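Local coordinates for 2,3-dihydroxybenzoate-AMP ligase (Bacillus subtilis, PDB 1MDB), which belongs to the AMP-binding enzyme family of the ANL clan and binds adenosine monophosphate and 2,3-dihydroxy-benzoic acid, at residues E438-H452 / F491-P503. Sequence-based numbering, arbitrary orientation.
Sequences EKVAAEEVENHLLAH and FLRERGLAAYKIP
Val-445 and Leu-449 of helix 442-449 form the apolar middle of this contact, packing on Leu-492 of helix 485-494 and on Leu-497 and Pro-503 in the chain that follows it. Leu-449 CD2 lies 3.5 Å from Leu-492 CD1, the two leucines crossing at about a right angle. Beta-branched Val-445 can serve two neighbours: CG1, anti to the backbone N (chi1 -176°), reaches Pro-503 CG at 4.1 Å, while CG2 packs against the backbone O and CB of Lys-501. His-448 adds its CB, 3.5 Å from Leu-492 CD2, and a flat ring with Leu-497 over one face.

Aromatic contacts close both ends. His-452 turns its edge to the face of Phe-491 in a T-shaped pair, centroids 5.0 Å apart and planes at 70°, with its CB also over that face in a CH-pi contact. The flat Tyr-500 ring offers a face to the Glu-438 carboxylate, stacked toward the rim with planes 15° apart, and an edge to Val-440 CG2, 3.8 Å from Tyr-500 CD1.

A single salt bridge joins the segments. Extended beyond CG, Lys-501 brings NZ to the syn side of Glu-444 OE1 at 2.7 Å, somewhat out of the carboxylate plane, a reach suited to two long, partly exposed side chains.

All this lies in the C-terminal domain, where Val-445 rests on strand 455-465, and Leu-449 and Pro-503 on both 455-465 and 469-478.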
ATOM      1  N   GLU A 438      22.213 -22.732   5.430  1.00 51.66           N
ATOM      2  CA  GLU A 438      22.730 -21.633   4.629  1.00 51.44           C
ATOM      3  C   GLU A 438      21.573 -20.690   4.361  1.00 50.15           C
ATOM      4  O   GLU A 438      20.499 -21.123   3.947  1.00 51.79           O
ATOM      5  CB  GLU A 438      23.289 -22.149   3.298  1.00 52.51           C
ATOM      6  CG  GLU A 438      24.530 -23.016   3.427  1.00 55.43           C
ATOM      7  CD  GLU A 438      25.817 -22.213   3.409  1.00 55.95           C
ATOM      8  OE1 GLU A 438      25.882 -21.171   4.094  1.00 56.49           O
ATOM      9  OE2 GLU A 438      26.767 -22.633   2.713  1.00 56.65           O
ATOM     10  N   LYS A 439      21.773 -19.406   4.610  1.00 48.80           N
ATOM     11  CA  LYS A 439      20.709 -18.451   4.358  1.00 47.89           C
ATOM     12  C   LYS A 439      20.764 -18.023   2.902  1.00 45.35           C
ATOM     13  O   LYS A 439      21.841 -17.801   2.351  1.00 44.86           O
ATOM     14  CB  LYS A 439      20.842 -17.239   5.283  1.00 48.87           C
ATOM     15  CG  LYS A 439      20.551 -17.573   6.734  1.00 51.41           C
ATOM     16  CD  LYS A 439      20.543 -16.342   7.620  1.00 53.55           C
ATOM     17  CE  LYS A 439      20.215 -16.720   9.054  1.00 54.29           C
ATOM     18  NZ  LYS A 439      20.084 -15.531   9.939  1.00 56.02           N
ATOM     19  N   VAL A 440      19.599 -17.946   2.271  1.00 42.13           N
ATOM     20  CA  VAL A 440      19.522 -17.539   0.874  1.00 40.65           C
ATOM     21  C   VAL A 440      18.601 -16.337   0.711  1.00 38.92           C
ATOM     22  O   VAL A 440      17.464 -16.343   1.189  1.00 38.76           O
ATOM     23  CB  VAL A 440      18.988 -18.678  -0.023  1.00 40.59           C
ATOM     24  CG1 VAL A 440      18.890 -18.198  -1.464  1.00 39.75           C
ATOM     25  CG2 VAL A 440      19.901 -19.893   0.068  1.00 40.02           C
ATOM     26  N   ALA A 441      19.104 -15.303   0.046  1.00 36.69           N
ATOM     27  CA  ALA A 441      18.323 -14.104  -0.212  1.00 35.26           C
ATOM     28  C   ALA A 441      17.562 -14.384  -1.505  1.00 34.13           C
ATOM     29  O   ALA A 441      18.126 -14.319  -2.596  1.00 34.36           O
ATOM     30  CB  ALA A 441      19.248 -12.886  -0.379  1.00 32.74           C
ATOM     31  N   ALA A 442      16.277 -14.703  -1.371  1.00 33.66           N
ATOM     32  CA  ALA A 442      15.430 -15.021  -2.518  1.00 32.38           C
ATOM     33  C   ALA A 442      15.529 -14.016  -3.668  1.00 30.04           C
ATOM     34  O   ALA A 442      15.766 -14.389  -4.820  1.00 30.72           O
ATOM     35  CB  ALA A 442      13.969 -15.149  -2.061  1.00 32.36           C
ATOM     36  N   GLU A 443      15.354 -12.745  -3.346  1.00 30.36           N
ATOM     37  CA  GLU A 443      15.391 -11.673  -4.342  1.00 32.00           C
ATOM     38  C   GLU A 443      16.713 -11.614  -5.117  1.00 31.28           C
ATOM     39  O   GLU A 443      16.737 -11.258  -6.299  1.00 31.09           O
ATOM     40  CB  GLU A 443      15.091 -10.337  -3.649  1.00 30.02           C
ATOM     41  CG  GLU A 443      14.943  -9.127  -4.567  1.00 34.07           C
ATOM     42  CD  GLU A 443      16.275  -8.585  -5.066  1.00 35.99           C
ATOM     43  OE1 GLU A 443      17.280  -8.699  -4.332  1.00 36.52           O
ATOM     44  OE2 GLU A 443      16.313  -8.031  -6.187  1.00 36.03           O
ATOM     45  N   GLU A 444      17.811 -11.966  -4.459  1.00 31.46           N
ATOM     46  CA  GLU A 444      19.109 -11.962  -5.120  1.00 30.14           C
ATOM     47  C   GLU A 444      19.059 -12.924  -6.311  1.00 30.13           C
ATOM     48  O   GLU A 444      19.538 -12.609  -7.406  1.00 31.12           O
ATOM     49  CB  GLU A 444      20.209 -12.392  -4.138  1.00 33.13           C
ATOM     50  CG  GLU A 444      21.611 -12.396  -4.739  1.00 33.50           C
ATOM     51  CD  GLU A 444      22.657 -13.035  -3.833  1.00 34.86           C
ATOM     52  OE1 GLU A 444      23.782 -13.258  -4.310  1.00 34.29           O
ATOM     53  OE2 GLU A 444      22.368 -13.311  -2.652  1.00 34.84           O
ATOM     54  N   VAL A 445      18.457 -14.091  -6.096  1.00 28.78           N
ATOM     55  CA  VAL A 445      18.337 -15.107  -7.135  1.00 27.83           C
ATOM     56  C   VAL A 445      17.291 -14.725  -8.184  1.00 28.81           C
ATOM     57  O   VAL A 445      17.475 -14.967  -9.380  1.00 28.03           O
ATOM     58  CB  VAL A 445      17.950 -16.470  -6.526  1.00 29.44           C
ATOM     59  CG1 VAL A 445      17.926 -17.529  -7.604  1.00 30.55           C
ATOM     60  CG2 VAL A 445      18.944 -16.850  -5.428  1.00 29.65           C
ATOM     61  N   GLU A 446      16.190 -14.133  -7.741  1.00 27.78           N
ATOM     62  CA  GLU A 446      15.153 -13.726  -8.677  1.00 28.12           C
ATOM     63  C   GLU A 446      15.723 -12.700  -9.676  1.00 28.96           C
ATOM     64  O   GLU A 446      15.455 -12.783 -10.878  1.00 29.20           O
ATOM     65  CB  GLU A 446      13.963 -13.153  -7.907  1.00 27.83           C
ATOM     66  CG  GLU A 446      13.326 -14.157  -6.930  1.00 27.21           C
ATOM     67  CD  GLU A 446      12.404 -13.490  -5.927  1.00 28.88           C
ATOM     68  OE1 GLU A 446      11.914 -14.171  -4.995  1.00 25.90           O
ATOM     69  OE2 GLU A 446      12.166 -12.276  -6.079  1.00 30.61           O
ATOM     70  N   ASN A 447      16.533 -11.761  -9.181  1.00 30.02           N
ATOM     71  CA  ASN A 447      17.139 -10.733 -10.034  1.00 30.01           C
ATOM     72  C   ASN A 447      17.911 -11.356 -11.190  1.00 31.12           C
ATOM     73  O   ASN A 447      17.795 -10.903 -12.329  1.00 32.08           O
ATOM     74  CB  ASN A 447      18.070  -9.828  -9.227  1.00 29.80           C
ATOM     75  CG  ASN A 447      18.496  -8.605 -10.008  1.00 32.65           C
ATOM     76  OD1 ASN A 447      17.648  -7.856 -10.517  1.00 31.28           O
ATOM     77  ND2 ASN A 447      19.808  -8.387 -10.112  1.00 27.23           N
ATOM     78  N   HIS A 448      18.698 -12.392 -10.897  1.00 30.66           N
ATOM     79  CA  HIS A 448      19.457 -13.107 -11.925  1.00 29.28           C
ATOM     80  C   HIS A 448      18.489 -13.697 -12.951  1.00 28.63           C
ATOM     81  O   HIS A 448      18.636 -13.490 -14.154  1.00 27.35           O
ATOM     82  CB  HIS A 448      20.262 -14.259 -11.301  1.00 30.80           C
ATOM     83  CG  HIS A 448      21.540 -13.831 -10.652  1.00 32.87           C
ATOM     84  ND1 HIS A 448      22.705 -13.640 -11.363  1.00 34.09           N
ATOM     85  CD2 HIS A 448      21.831 -13.529  -9.365  1.00 33.92           C
ATOM     86  CE1 HIS A 448      23.659 -13.237 -10.543  1.00 35.68           C
ATOM     87  NE2 HIS A 448      23.156 -13.161  -9.323  1.00 34.92           N
ATOM     88  N   LEU A 449      17.508 -14.451 -12.463  1.00 27.78           N
ATOM     89  CA  LEU A 449      16.516 -15.086 -13.326  1.00 29.37           C
ATOM     90  C   LEU A 449      15.777 -14.096 -14.234  1.00 29.32           C
ATOM     91  O   LEU A 449      15.352 -14.458 -15.329  1.00 30.70           O
ATOM     92  CB  LEU A 449      15.521 -15.884 -12.467  1.00 28.29           C
ATOM     93  CG  LEU A 449      16.209 -17.008 -11.678  1.00 28.32           C
ATOM     94  CD1 LEU A 449      15.261 -17.632 -10.654  1.00 29.03           C
ATOM     95  CD2 LEU A 449      16.726 -18.058 -12.658  1.00 29.03           C
ATOM     96  N   LEU A 450      15.641 -12.850 -13.788  1.00 29.85           N
ATOM     97  CA  LEU A 450      14.970 -11.825 -14.587  1.00 31.97           C
ATOM     98  C   LEU A 450      15.817 -11.483 -15.807  1.00 34.07           C
ATOM     99  O   LEU A 450      15.330 -10.872 -16.761  1.00 33.24           O
ATOM    100  CB  LEU A 450      14.732 -10.549 -13.763  1.00 27.93           C
ATOM    101  CG  LEU A 450      13.684 -10.633 -12.651  1.00 28.57           C
ATOM    102  CD1 LEU A 450      13.456  -9.252 -12.050  1.00 28.45           C
ATOM    103  CD2 LEU A 450      12.379 -11.165 -13.216  1.00 25.44           C
ATOM    104  N   ALA A 451      17.089 -11.874 -15.765  1.00 35.16           N
ATOM    105  CA  ALA A 451      18.009 -11.616 -16.867  1.00 36.32           C
ATOM    106  C   ALA A 451      17.832 -12.659 -17.969  1.00 37.16           C
ATOM    107  O   ALA A 451      18.273 -12.463 -19.100  1.00 37.46           O
ATOM    108  CB  ALA A 451      19.454 -11.623 -16.359  1.00 36.39           C
ATOM    109  N   HIS A 452      17.186 -13.770 -17.644  1.00 37.17           N
ATOM    110  CA  HIS A 452      16.972 -14.799 -18.647  1.00 38.93           C
ATOM    111  C   HIS A 452      15.829 -14.380 -19.574  1.00 40.88           C
ATOM    112  O   HIS A 452      14.740 -14.031 -19.115  1.00 39.98           O
ATOM    113  CB  HIS A 452      16.650 -16.140 -17.992  1.00 38.10           C
ATOM    114  CG  HIS A 452      16.632 -17.278 -18.957  1.00 39.15           C
ATOM    115  ND1 HIS A 452      15.671 -17.407 -19.936  1.00 39.52           N
ATOM    116  CD2 HIS A 452      17.498 -18.303 -19.144  1.00 39.57           C
ATOM    117  CE1 HIS A 452      15.948 -18.459 -20.686  1.00 39.85           C
ATOM    118  NE2 HIS A 452      17.052 -19.020 -20.226  1.00 39.02           N
ATOM    119  N   PHE A 491      21.854 -21.750 -16.478  1.00 33.90           N
ATOM    120  CA  PHE A 491      22.001 -20.316 -16.706  1.00 32.64           C
ATOM    121  C   PHE A 491      22.619 -19.665 -15.467  1.00 32.86           C
ATOM    122  O   PHE A 491      23.546 -18.845 -15.562  1.00 31.23           O
ATOM    123  CB  PHE A 491      20.625 -19.696 -16.975  1.00 34.13           C
ATOM    124  CG  PHE A 491      20.648 -18.197 -17.149  1.00 34.69           C
ATOM    125  CD1 PHE A 491      21.028 -17.628 -18.361  1.00 32.43           C
ATOM    126  CD2 PHE A 491      20.282 -17.358 -16.101  1.00 34.81           C
ATOM    127  CE1 PHE A 491      21.041 -16.245 -18.526  1.00 33.81           C
ATOM    128  CE2 PHE A 491      20.292 -15.966 -16.259  1.00 34.76           C
ATOM    129  CZ  PHE A 491      20.674 -15.411 -17.473  1.00 33.28           C
ATOM    130  N   LEU A 492      22.096 -20.031 -14.301  1.00 30.36           N
ATOM    131  CA  LEU A 492      22.583 -19.474 -13.048  1.00 30.26           C
ATOM    132  C   LEU A 492      23.983 -19.989 -12.745  1.00 32.12           C
ATOM    133  O   LEU A 492      24.804 -19.284 -12.161  1.00 32.36           O
ATOM    134  CB  LEU A 492      21.629 -19.836 -11.906  1.00 27.77           C
ATOM    135  CG  LEU A 492      20.225 -19.233 -12.054  1.00 28.81           C
ATOM    136  CD1 LEU A 492      19.304 -19.741 -10.950  1.00 26.44           C
ATOM    137  CD2 LEU A 492      20.330 -17.714 -12.006  1.00 27.17           C
ATOM    138  N   ARG A 493      24.246 -21.219 -13.160  1.00 31.70           N
ATOM    139  CA  ARG A 493      25.539 -21.842 -12.928  1.00 36.65           C
ATOM    140  C   ARG A 493      26.600 -21.123 -13.758  1.00 35.57           C
ATOM    141  O   ARG A 493      27.682 -20.822 -13.268  1.00 34.51           O
ATOM    142  CB  ARG A 493      25.464 -23.326 -13.303  1.00 37.78           C
ATOM    143  CG  ARG A 493      26.362 -24.224 -12.482  1.00 45.05           C
ATOM    144  CD  ARG A 493      26.182 -25.688 -12.875  1.00 46.94           C
ATOM    145  NE  ARG A 493      24.846 -26.197 -12.567  1.00 50.49           N
ATOM    146  CZ  ARG A 493      24.039 -26.776 -13.457  1.00 50.87           C
ATOM    147  NH1 ARG A 493      24.422 -26.919 -14.723  1.00 49.03           N
ATOM    148  NH2 ARG A 493      22.853 -27.229 -13.076  1.00 50.17           N
ATOM    149  N   GLU A 494      26.266 -20.835 -15.013  1.00 38.06           N
ATOM    150  CA  GLU A 494      27.171 -20.147 -15.932  1.00 38.93           C
ATOM    151  C   GLU A 494      27.521 -18.759 -15.395  1.00 38.57           C
ATOM    152  O   GLU A 494      28.602 -18.232 -15.657  1.00 37.04           O
ATOM    153  CB  GLU A 494      26.503 -20.034 -17.306  1.00 41.53           C
ATOM    154  CG  GLU A 494      27.424 -19.716 -18.484  1.00 45.72           C
ATOM    155  CD  GLU A 494      27.846 -18.254 -18.552  1.00 49.32           C
ATOM    156  OE1 GLU A 494      27.005 -17.363 -18.274  1.00 49.67           O
ATOM    157  OE2 GLU A 494      29.021 -17.995 -18.907  1.00 50.21           O
ATOM    158  N   ARG A 495      26.603 -18.179 -14.624  1.00 36.75           N
ATOM    159  CA  ARG A 495      26.808 -16.854 -14.052  1.00 35.14           C
ATOM    160  C   ARG A 495      27.630 -16.843 -12.768  1.00 34.54           C
ATOM    161  O   ARG A 495      27.903 -15.778 -12.222  1.00 33.10           O
ATOM    162  CB  ARG A 495      25.459 -16.185 -13.806  1.00 35.58           C
ATOM    163  CG  ARG A 495      24.719 -15.874 -15.090  1.00 38.64           C
ATOM    164  CD  ARG A 495      23.245 -15.627 -14.848  1.00 38.48           C
ATOM    165  NE  ARG A 495      22.829 -14.354 -15.423  1.00 41.08           N
ATOM    166  CZ  ARG A 495      22.932 -13.190 -14.800  1.00 39.61           C
ATOM    167  NH1 ARG A 495      23.429 -13.138 -13.577  1.00 42.12           N
ATOM    168  NH2 ARG A 495      22.560 -12.078 -15.403  1.00 38.19           N
ATOM    169  N   GLY A 496      28.019 -18.018 -12.281  1.00 33.64           N
ATOM    170  CA  GLY A 496      28.822 -18.073 -11.072  1.00 32.84           C
ATOM    171  C   GLY A 496      28.069 -17.964  -9.759  1.00 33.06           C
ATOM    172  O   GLY A 496      28.672 -17.735  -8.713  1.00 32.43           O
ATOM    173  N   LEU A 497      26.750 -18.115  -9.811  1.00 32.41           N
ATOM    174  CA  LEU A 497      25.920 -18.052  -8.608  1.00 32.53           C
ATOM    175  C   LEU A 497      26.324 -19.213  -7.683  1.00 31.30           C
ATOM    176  O   LEU A 497      26.427 -20.351  -8.131  1.00 30.48           O
ATOM    177  CB  LEU A 497      24.439 -18.192  -9.005  1.00 32.55           C
ATOM    178  CG  LEU A 497      23.312 -17.462  -8.257  1.00 33.59           C
ATOM    179  CD1 LEU A 497      22.355 -18.490  -7.676  1.00 33.09           C
ATOM    180  CD2 LEU A 497      23.867 -16.553  -7.184  1.00 29.04           C
ATOM    181  N   ALA A 498      26.557 -18.932  -6.406  1.00 31.22           N
ATOM    182  CA  ALA A 498      26.944 -19.981  -5.464  1.00 31.92           C
ATOM    183  C   ALA A 498      25.957 -21.151  -5.551  1.00 32.64           C
ATOM    184  O   ALA A 498      24.744 -20.951  -5.625  1.00 31.00           O
ATOM    185  CB  ALA A 498      26.988 -19.426  -4.046  1.00 32.03           C
ATOM    186  N   ALA A 499      26.495 -22.366  -5.552  1.00 33.12           N
ATOM    187  CA  ALA A 499      25.693 -23.586  -5.660  1.00 34.80           C
ATOM    188  C   ALA A 499      24.494 -23.686  -4.712  1.00 33.72           C
ATOM    189  O   ALA A 499      23.439 -24.175  -5.102  1.00 35.90           O
ATOM    190  CB  ALA A 499      26.592 -24.809  -5.480  1.00 34.63           C
ATOM    191  N   TYR A 500      24.642 -23.227  -3.478  1.00 32.76           N
ATOM    192  CA  TYR A 500      23.545 -23.325  -2.523  1.00 32.41           C
ATOM    193  C   TYR A 500      22.391 -22.341  -2.749  1.00 33.16           C
ATOM    194  O   TYR A 500      21.347 -22.456  -2.103  1.00 31.70           O
ATOM    195  CB  TYR A 500      24.082 -23.178  -1.102  1.00 30.37           C
ATOM    196  CG  TYR A 500      24.511 -21.781  -0.713  1.00 33.33           C
ATOM    197  CD1 TYR A 500      23.601 -20.877  -0.166  1.00 32.72           C
ATOM    198  CD2 TYR A 500      25.837 -21.372  -0.857  1.00 32.23           C
ATOM    199  CE1 TYR A 500      24.003 -19.606   0.230  1.00 33.88           C
ATOM    200  CE2 TYR A 500      26.243 -20.108  -0.463  1.00 31.45           C
ATOM    201  CZ  TYR A 500      25.325 -19.233   0.080  1.00 33.24           C
ATOM    202  OH  TYR A 500      25.729 -17.982   0.485  1.00 38.87           O
ATOM    203  N   LYS A 501      22.583 -21.394  -3.667  1.00 32.07           N
ATOM    204  CA  LYS A 501      21.572 -20.380  -3.985  1.00 33.03           C
ATOM    205  C   LYS A 501      20.726 -20.811  -5.176  1.00 33.52           C
ATOM    206  O   LYS A 501      19.657 -20.251  -5.425  1.00 34.22           O
ATOM    207  CB  LYS A 501      22.235 -19.039  -4.326  1.00 31.71           C
ATOM    208  CG  LYS A 501      22.947 -18.353  -3.167  1.00 30.49           C
ATOM    209  CD  LYS A 501      23.714 -17.136  -3.654  1.00 28.30           C
ATOM    210  CE  LYS A 501      24.385 -16.413  -2.505  1.00 29.47           C
ATOM    211  NZ  LYS A 501      25.140 -15.232  -2.974  1.00 29.00           N
ATOM    212  N   ILE A 502      21.227 -21.788  -5.921  1.00 33.14           N
ATOM    213  CA  ILE A 502      20.525 -22.293  -7.089  1.00 33.54           C
ATOM    214  C   ILE A 502      19.257 -23.010  -6.647  1.00 32.52           C
ATOM    215  O   ILE A 502      19.304 -23.901  -5.799  1.00 33.00           O
ATOM    216  CB  ILE A 502      21.411 -23.274  -7.891  1.00 33.48           C
ATOM    217  CG1 ILE A 502      22.633 -22.534  -8.439  1.00 34.75           C
ATOM    218  CG2 ILE A 502      20.613 -23.897  -9.035  1.00 34.31           C
ATOM    219  CD1 ILE A 502      23.681 -23.456  -9.002  1.00 34.14           C
ATOM    220  N   PRO A 503      18.104 -22.631  -7.222  1.00 31.36           N
ATOM    221  CA  PRO A 503      16.822 -23.255  -6.869  1.00 31.35           C
ATOM    222  C   PRO A 503      16.903 -24.772  -6.967  1.00 29.87           C
ATOM    223  O   PRO A 503      17.387 -25.301  -7.962  1.00 30.93           O
ATOM    224  CB  PRO A 503      15.853 -22.685  -7.909  1.00 30.29           C
ATOM    225  CG  PRO A 503      16.474 -21.357  -8.278  1.00 32.24           C
ATOM    226  CD  PRO A 503      17.945 -21.693  -8.349  1.00 29.85           C
TER
HETATM  227  O   HOH W   1      23.375 -15.484   0.977  1.00 55.81           O